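Uncharacterized protein DUF1185 (Bordetella bronchiseptica RB50, PDB 3BYQ) is of unknown function but adopts a variant of the Bacillus chorismate mutase fold and may have a role in amino-acid metabolism. Local coordinates at residues I38-A43 / A84-D89; G44-D49 / D89-H94. All blocks are in the same frame, centred on the assembly; numbering follows the deposited sequence. Where two conformers were deposited one is given.

Interaction 1 (I38-A43 / A84-D89); sequences IRNPYA and AIVGVD. With EDO (1,2-ethanediol), chain S.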
ATOM      1  N   ILE B  38      -7.412   0.637  21.121  1.00 15.59           N
ATOM      2  CA  ILE B  38      -8.277   1.290  22.097  1.00 14.72           C
ATOM      3  C   ILE B  38      -8.935   2.543  21.546  1.00 15.44           C
ATOM      4  O   ILE B  38      -8.501   3.096  20.580  1.00 15.63           O
ATOM      5  CB  ILE B  38      -7.556   1.606  23.418  1.00 15.79           C
ATOM      6  CG1 ILE B  38      -6.630   2.837  23.321  1.00 16.23           C
ATOM      7  CG2 ILE B  38      -6.781   0.366  23.929  1.00 14.81           C
ATOM      8  CD1 ILE B  38      -6.138   3.389  24.711  1.00 15.15           C
ATOM      9  N   ARG B  39     -10.056   2.918  22.144  1.00 16.86           N
ATOM     10  CA  ARG B  39     -10.723   4.156  21.768  1.00 16.53           C
ATOM     11  C   ARG B  39      -9.840   5.306  22.201  1.00 17.68           C
ATOM     12  O   ARG B  39      -9.215   5.266  23.265  1.00 18.54           O
ATOM     13  CB  ARG B  39     -12.084   4.260  22.463  1.00 16.97           C
ATOM     14  CG  ARG B  39     -12.873   5.483  22.049  1.00 21.66           C
ATOM     15  CD  ARG B  39     -14.281   5.448  22.619  1.00 22.46           C
ATOM     16  NE  ARG B  39     -14.270   5.511  24.067  1.00 19.48           N
ATOM     17  CZ  ARG B  39     -14.142   6.630  24.785  1.00 20.81           C
ATOM     18  NH1 ARG B  39     -13.955   7.788  24.184  1.00 24.29           N
ATOM     19  NH2 ARG B  39     -14.159   6.558  26.119  1.00 27.12           N
ATOM     20  N   ASN B  40      -9.796   6.341  21.373  1.00 17.95           N
ATOM     21  CA  ASN B  40      -9.078   7.551  21.715  1.00 15.87           C
ATOM     22  C   ASN B  40     -10.029   8.531  22.387  1.00 15.94           C
ATOM     23  O   ASN B  40     -10.866   9.114  21.714  1.00 18.52           O
ATOM     24  CB  ASN B  40      -8.498   8.223  20.462  1.00 16.73           C
ATOM     25  CG  ASN B  40      -7.626   9.412  20.773  1.00 19.25           C
ATOM     26  OD1 ASN B  40      -7.591   9.879  21.900  1.00 19.61           O
ATOM     27  ND2 ASN B  40      -6.899   9.897  19.769  1.00 16.23           N
ATOM     28  N   PRO B  41      -9.905   8.741  23.712  1.00 16.16           N
ATOM     29  CA  PRO B  41     -10.849   9.666  24.361  1.00 15.73           C
ATOM     30  C   PRO B  41     -10.703  11.148  23.985  1.00 15.99           C
ATOM     31  O   PRO B  41     -11.556  11.961  24.387  1.00 17.11           O
ATOM     32  CB  PRO B  41     -10.519   9.517  25.854  1.00 17.18           C
ATOM     33  CG  PRO B  41      -9.683   8.350  25.973  1.00 18.59           C
ATOM     34  CD  PRO B  41      -8.932   8.234  24.686  1.00 17.87           C
ATOM     35  N   TYR B  42      -9.628  11.488  23.257  1.00 16.74           N
ATOM     36  CA  TYR B  42      -9.314  12.880  22.858  1.00 14.98           C
ATOM     37  C   TYR B  42      -9.383  13.181  21.374  1.00 16.71           C
ATOM     38  O   TYR B  42      -9.026  14.287  20.936  1.00 21.08           O
ATOM     39  CB  TYR B  42      -7.930  13.253  23.398  1.00 17.31           C
ATOM     40  CG  TYR B  42      -7.863  12.929  24.859  1.00 18.30           C
ATOM     41  CD1 TYR B  42      -8.531  13.713  25.783  1.00 17.67           C
ATOM     42  CD2 TYR B  42      -7.184  11.808  25.319  1.00 18.79           C
ATOM     43  CE1 TYR B  42      -8.513  13.396  27.131  1.00 20.83           C
ATOM     44  CE2 TYR B  42      -7.165  11.488  26.645  1.00 17.52           C
ATOM     45  CZ  TYR B  42      -7.842  12.284  27.552  1.00 18.41           C
ATOM     46  OH  TYR B  42      -7.823  11.996  28.895  1.00 23.87           O
ATOM     47  N   ALA B  43      -9.794  12.173  20.610  1.00 19.94           N
ATOM     48  CA  ALA B  43      -9.880  12.308  19.141  1.00 21.20           C
ATOM     49  C   ALA B  43     -10.782  13.455  18.827  1.00 20.11           C
ATOM     50  O   ALA B  43     -11.887  13.580  19.406  1.00 18.89           O
ATOM     51  CB  ALA B  43     -10.448  11.052  18.490  1.00 21.50           C
ATOM     52  N   ALA B  84       3.486   3.034  18.652  1.00 15.73           N
ATOM     53  CA  ALA B  84       2.100   3.535  18.658  1.00 19.22           C
ATOM     54  C   ALA B  84       1.669   4.025  17.288  1.00 17.90           C
ATOM     55  O   ALA B  84       2.428   4.660  16.598  1.00 18.21           O
ATOM     56  CB  ALA B  84       1.915   4.666  19.659  1.00 16.99           C
ATOM     57  N   ILE B  85       0.437   3.718  16.933  1.00 16.51           N
ATOM     58  CA  ILE B  85      -0.177   4.217  15.711  1.00 16.47           C
ATOM     59  C   ILE B  85      -1.509   4.858  16.125  1.00 16.44           C
ATOM     60  O   ILE B  85      -2.443   4.175  16.590  1.00 16.79           O
ATOM     61  CB  ILE B  85      -0.429   3.155  14.608  1.00 18.06           C
ATOM     62  CG1 ILE B  85       0.811   2.298  14.415  1.00 19.15           C
ATOM     63  CG2 ILE B  85      -0.875   3.868  13.254  1.00 15.50           C
ATOM     64  CD1 ILE B  85       0.679   1.161  13.450  1.00 19.66           C
ATOM     65  N   VAL B  86      -1.600   6.158  15.881  1.00 17.37           N
ATOM     66  CA  VAL B  86      -2.761   6.933  16.263  1.00 16.08           C
ATOM     67  C   VAL B  86      -3.622   7.111  15.026  1.00 17.60           C
ATOM     68  O   VAL B  86      -3.117   7.302  13.930  1.00 17.77           O
ATOM     69  CB  VAL B  86      -2.386   8.321  16.861  1.00 17.75           C
ATOM     70  CG1 VAL B  86      -3.629   9.091  17.337  1.00 18.43           C
ATOM     71  CG2 VAL B  86      -1.355   8.155  18.015  1.00 15.42           C
ATOM     72  N   GLY B  87      -4.930   7.017  15.213  1.00 17.72           N
ATOM     73  CA  GLY B  87      -5.860   7.220  14.117  1.00 16.73           C
ATOM     74  C   GLY B  87      -5.889   8.640  13.633  1.00 14.75           C
ATOM     75  O   GLY B  87      -5.453   9.587  14.358  1.00 16.74           O
ATOM     76  N   VAL B  88      -6.444   8.829  12.435  1.00 16.85           N
ATOM     77  CA  VAL B  88      -6.330  10.141  11.780  1.00 16.09           C
ATOM     78  C   VAL B  88      -7.030  11.308  12.456  1.00 19.70           C
ATOM     79  O   VAL B  88      -6.695  12.450  12.148  1.00 19.43           O
ATOM     80  CB  VAL B  88      -6.704  10.163  10.280  1.00 17.46           C
ATOM     81  CG1 VAL B  88      -5.708   9.397   9.469  1.00 20.69           C
ATOM     82  CG2 VAL B  88      -8.128   9.717  10.036  1.00 15.83           C
ATOM     83  N   ASP B  89      -7.989  11.028  13.338  1.00 17.19           N
ATOM     84  CA  ASP B  89      -8.653  12.097  14.101  1.00 17.75           C
ATOM     85  C   ASP B  89      -7.897  12.476  15.385  1.00 19.44           C
ATOM     86  O   ASP B  89      -8.347  13.342  16.119  1.00 21.48           O
ATOM     87  CB  ASP B  89     -10.118  11.756  14.410  1.00 18.27           C
ATOM     88  CG  ASP B  89     -11.022  11.831  13.204  1.00 24.07           C
ATOM     89  OD1 ASP B  89     -10.556  12.117  12.064  1.00 25.25           O
ATOM     90  OD2 ASP B  89     -12.239  11.591  13.394  1.00 26.84           O
TER
HETATM   91  C1  EDO S 198     -14.438  15.974  20.014  1.00 36.68           C
HETATM   92  O1  EDO S 198     -13.094  15.648  20.390  1.00 35.11           O
HETATM   93  C2  EDO S 198     -15.139  14.698  19.576  1.00 33.62           C
HETATM   94  O2  EDO S 198     -15.460  13.956  20.769  1.00 34.33           O
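Asn40, the first residue past strand 29-39, meets Val86 across the contact, its ND2 lying 4.2 Å from Val86 CG1. Both residues also touch Ile162 of strand 161-169, which pairs with strands 29-39 and 79-86. The Asn40 amide group is swung opposite the backbone N (chi1 -174°), which leaves ND2 beside the Val86 methyl, while OD1 accepts a hydrogen bond of 2.9 Å from Tyr42 N. That donor sits above the amide plane, 49° out of it, and the bond closes an Asx turn for which the short side chain of asparagine is well suited. Pro41 follows, its ring restricting phi to a value that fits a type I turn, and its CB lies over one face of the Tyr42 ring, near the rim. Tyr42 itself leads away from residues 84-89 and packs edge-to-face with Phe53 of helix 51-72. At Ala43 the two backbones draw together: Ala43 CA lies 3.5 Å from Asp89 O in a CH...O contact, and the methyl CB is 4.2 Å from Asp89 CB. A small residue suits this approach. The carboxylate of Asp89 is engaged elsewhere, in a salt bridge with Arg160. The arrangement is thus an Asx turn overlapping a type I beta turn, whose Ala43 N to Asn40 O bond is weak, at the end of a sheet strand.

Interaction 2 (G44-D49 / D89-H94); sequences GRYEPD and DGEMEH. With EDO (1,2-ethanediol), chain S.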
ATOM      1  N   GLY B  44     -10.318  14.289  17.911  1.00 20.70           N
ATOM      2  CA  GLY B  44     -11.115  15.394  17.423  1.00 19.14           C
ATOM      3  C   GLY B  44     -11.083  16.707  18.148  1.00 20.10           C
ATOM      4  O   GLY B  44     -11.821  17.638  17.803  1.00 21.36           O
ATOM      5  N   ARG B  45     -10.280  16.771  19.197  1.00 18.53           N
ATOM      6  CA  ARG B  45     -10.117  17.997  19.958  1.00 20.14           C
ATOM      7  C   ARG B  45      -8.747  18.038  20.582  1.00 19.08           C
ATOM      8  O   ARG B  45      -8.056  17.027  20.665  1.00 19.00           O
ATOM      9  CB  ARG B  45     -11.184  18.159  21.030  1.00 21.80           C
ATOM     10  CG  ARG B  45     -11.055  17.200  22.200  1.00 22.81           C
ATOM     11  CD  ARG B  45     -12.172  17.411  23.243  1.00 30.17           C
ATOM     12  NE  ARG B  45     -11.933  16.569  24.431  1.00 25.58           N
ATOM     13  CZ  ARG B  45     -12.156  15.273  24.436  1.00 21.35           C
ATOM     14  NH1 ARG B  45     -12.644  14.698  23.373  1.00 27.68           N
ATOM     15  NH2 ARG B  45     -11.880  14.545  25.497  1.00 19.20           N
ATOM     16  N   TYR B  46      -8.349  19.253  20.919  1.00 18.16           N
ATOM     17  CA  TYR B  46      -7.084  19.488  21.583  1.00 17.85           C
ATOM     18  C   TYR B  46      -7.251  19.473  23.085  1.00 19.48           C
ATOM     19  O   TYR B  46      -7.914  20.333  23.656  1.00 21.71           O
ATOM     20  CB  TYR B  46      -6.463  20.812  21.165  1.00 19.54           C
ATOM     21  CG  TYR B  46      -5.134  21.037  21.844  1.00 18.04           C
ATOM     22  CD1 TYR B  46      -3.965  20.473  21.330  1.00 16.36           C
ATOM     23  CD2 TYR B  46      -5.050  21.800  23.002  1.00 21.01           C
ATOM     24  CE1 TYR B  46      -2.757  20.680  21.947  1.00 23.12           C
ATOM     25  CE2 TYR B  46      -3.833  22.004  23.632  1.00 24.79           C
ATOM     26  CZ  TYR B  46      -2.695  21.424  23.095  1.00 25.94           C
ATOM     27  OH  TYR B  46      -1.473  21.623  23.683  1.00 30.61           O
ATOM     28  N   GLU B  47      -6.621  18.506  23.727  1.00 19.39           N
ATOM     29  CA  GLU B  47      -6.652  18.403  25.179  1.00 19.90           C
ATOM     30  C   GLU B  47      -5.281  18.746  25.767  1.00 18.82           C
ATOM     31  O   GLU B  47      -4.297  18.035  25.520  1.00 17.77           O
ATOM     32  CB  GLU B  47      -7.091  17.003  25.605  1.00 22.24           C
ATOM     33  CG  GLU B  47      -6.938  16.739  27.108  1.00 20.94           C
ATOM     34  CD  GLU B  47      -7.710  17.722  27.946  1.00 25.05           C
ATOM     35  OE1 GLU B  47      -8.946  17.776  27.784  1.00 25.11           O
ATOM     36  OE2 GLU B  47      -7.090  18.435  28.774  1.00 22.53           O
ATOM     37  N   PRO B  48      -5.185  19.824  26.553  1.00 17.83           N
ATOM     38  CA  PRO B  48      -3.862  20.145  27.054  1.00 18.85           C
ATOM     39  C   PRO B  48      -3.294  19.180  28.046  1.00 20.39           C
ATOM     40  O   PRO B  48      -2.095  19.067  28.140  1.00 22.84           O
ATOM     41  CB  PRO B  48      -4.064  21.493  27.772  1.00 19.89           C
ATOM     42  CG  PRO B  48      -5.484  21.727  27.824  1.00 24.46           C
ATOM     43  CD  PRO B  48      -6.164  20.886  26.840  1.00 19.15           C
ATOM     44  N   ASP B  49      -4.173  18.517  28.797  1.00 20.38           N
ATOM     45  CA  ASP B  49      -3.786  17.597  29.874  1.00 20.07           C
ATOM     46  C   ASP B  49      -4.005  16.113  29.568  1.00 18.86           C
ATOM     47  O   ASP B  49      -5.071  15.516  29.769  1.00 20.68           O
ATOM     48  CB  ASP B  49      -4.500  17.974  31.165  1.00 19.89           C
ATOM     49  CG  ASP B  49      -4.020  17.166  32.357  1.00 20.00           C
ATOM     50  OD1 ASP B  49      -2.936  16.526  32.318  1.00 20.88           O
ATOM     51  OD2 ASP B  49      -4.730  17.225  33.374  1.00 28.25           O
ATOM     52  N   ASP B  89      -7.989  11.028  13.338  1.00 17.19           N
ATOM     53  CA  ASP B  89      -8.653  12.097  14.101  1.00 17.75           C
ATOM     54  C   ASP B  89      -7.897  12.476  15.385  1.00 19.44           C
ATOM     55  O   ASP B  89      -8.347  13.342  16.119  1.00 21.48           O
ATOM     56  CB  ASP B  89     -10.118  11.756  14.410  1.00 18.27           C
ATOM     57  CG  ASP B  89     -11.022  11.831  13.204  1.00 24.07           C
ATOM     58  OD1 ASP B  89     -10.556  12.117  12.064  1.00 25.25           O
ATOM     59  OD2 ASP B  89     -12.239  11.591  13.394  1.00 26.84           O
ATOM     60  N   GLY B  90      -6.760  11.848  15.646  1.00 17.57           N
ATOM     61  CA  GLY B  90      -5.954  12.136  16.811  1.00 17.60           C
ATOM     62  C   GLY B  90      -4.748  12.965  16.452  1.00 18.23           C
ATOM     63  O   GLY B  90      -4.716  13.627  15.413  1.00 17.86           O
ATOM     64  N   GLU B  91      -3.766  12.943  17.342  1.00 16.66           N
ATOM     65  CA  GLU B  91      -2.506  13.650  17.153  1.00 17.69           C
ATOM     66  C   GLU B  91      -1.370  12.800  17.686  1.00 18.27           C
ATOM     67  O   GLU B  91      -1.578  11.874  18.475  1.00 18.36           O
ATOM     68  CB  GLU B  91      -2.496  15.026  17.813  1.00 18.13           C
ATOM     69  CG  GLU B  91      -2.618  15.005  19.317  1.00 20.46           C
ATOM     70  CD  GLU B  91      -2.527  16.410  19.916  1.00 20.14           C
ATOM     71  OE1 GLU B  91      -1.428  17.029  19.902  1.00 17.84           O
ATOM     72  OE2 GLU B  91      -3.572  16.902  20.422  1.00 20.97           O
HETATM   73  N   MSE B  92      -0.161  13.163  17.282  1.00 18.60           N
HETATM   74  CA  MSE B  92       1.047  12.425  17.643  0.50 19.76           C
HETATM   75  C   MSE B  92       1.174  12.311  19.156  1.00 17.21           C
HETATM   76  O   MSE B  92       1.569  11.278  19.672  1.00 20.86           O
HETATM   77  CB  MSE B  92       2.294  13.127  17.081  0.50 18.90           C
HETATM   78  CG  MSE B  92       3.532  12.273  16.957  0.50 25.79           C
HETATM   79 SE   MSE B  92       3.377  10.780  15.712  0.38 16.99          SE
HETATM   80  CE  MSE B  92       5.227  10.795  15.059  0.50 16.97           C
ATOM     81  N   GLU B  93       0.815  13.388  19.841  1.00 17.47           N
ATOM     82  CA  GLU B  93       0.938  13.412  21.308  1.00 16.03           C
ATOM     83  C   GLU B  93       0.130  12.290  21.976  1.00 16.97           C
ATOM     84  O   GLU B  93       0.483  11.806  23.050  1.00 17.18           O
ATOM     85  CB  GLU B  93       0.592  14.785  21.879  1.00 15.37           C
ATOM     86  CG  GLU B  93       1.288  15.088  23.151  1.00 16.37           C
ATOM     87  CD  GLU B  93       2.756  15.346  22.953  1.00 21.41           C
ATOM     88  OE1 GLU B  93       3.180  15.440  21.775  1.00 17.47           O
ATOM     89  OE2 GLU B  93       3.477  15.495  23.968  1.00 18.22           O
ATOM     90  N   HIS B  94      -0.943  11.838  21.326  1.00 16.21           N
ATOM     91  CA  HIS B  94      -1.762  10.743  21.878  1.00 18.35           C
ATOM     92  C   HIS B  94      -1.031   9.390  21.846  1.00 19.15           C
ATOM     93  O   HIS B  94      -1.380   8.456  22.548  1.00 21.29           O
ATOM     94  CB  HIS B  94      -3.083  10.603  21.131  1.00 17.34           C
ATOM     95  CG  HIS B  94      -3.955  11.814  21.195  1.00 17.09           C
ATOM     96  ND1 HIS B  94      -4.887  12.096  20.216  1.00 19.07           N
ATOM     97  CD2 HIS B  94      -4.031  12.820  22.104  1.00 17.75           C
ATOM     98  CE1 HIS B  94      -5.499  13.231  20.525  1.00 19.79           C
ATOM     99  NE2 HIS B  94      -4.999  13.693  21.667  1.00 17.10           N
TER
HETATM  100  C1  EDO S 198     -14.438  15.974  20.014  1.00 36.68           C
HETATM  101  O1  EDO S 198     -13.094  15.648  20.390  1.00 35.11           O
HETATM  102  C2  EDO S 198     -15.139  14.698  19.576  1.00 33.62           C
HETATM  103  O2  EDO S 198     -15.460  13.956  20.769  1.00 34.33           O
HETATM  104  O   HOH W   1      -5.678  16.411  21.953  1.00 17.69           O
HETATM  105  O   HOH W   2      -7.156  15.204  18.423  1.00 25.80           O
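Water 1 is gripped by four groups and ties loop 44-49 to residues 89-94. It donates to Glu91 OE2 at 2.6 Å and to Arg45 O at 2.8 Å, and accepts from Glu47 N. His94 NE2, 2.8 Å from the same water, completes the cluster, so that a bridging water joins the loop before helix 51-72 to the turn that leads into the short helix 93-96. Nearer the start, Gly44 N gives Asp89 O the direct bond between the segments, 2.8 Å long and bent to 145° at the hydrogen. Gly44 has a positive phi (87°), readily adopted without a side chain. Glu91 holds CG between its backbone N and carbonyl carbon (chi1 64°), which puts that methylene 3.5 Å above the centre of the His94 ring; the extended chain beyond brings OE2 to the water. Tyr46 CD1 comes within 3.7 Å of Glu91 OE2, the ring crossing the carboxylate at a slant. That oxygen also forms a salt bridge with Arg177 of the third subunit, which probably favours the charged carboxylate and makes this loop pair part of a subunit interface. The extended Arg45 side chain runs beside the preceding turn, where NH2 bonds to Pro41 O. Its NH1 donates a 3.2 Å hydrogen bond to O1 of a 1,2-ethanediol, probably from the crystallisation liquor, which lies at the guanidinium edge.

How the interactions relate
Strand 29-39 runs out through 38-43 straight into 44-49, and after helix 51-72 and strand 79-86 the chain returns through 84-89 into 89-94. Interaction 1 therefore closes a loop of 40 intervening residues and interaction 2 one of 39. Their segments alternate along the chain, so the closures cross instead of nesting. Asp89 belongs to both, as the last residue of one returning segment and the first of the next. The contacts also touch directly, with Asn40 ND2 3.0 Å from His94 ND1. Together they tie the ends of two sheet strands to the connections leading into helices 51-72 and 93-96, interaction 2 lying farther out, beside the third subunit.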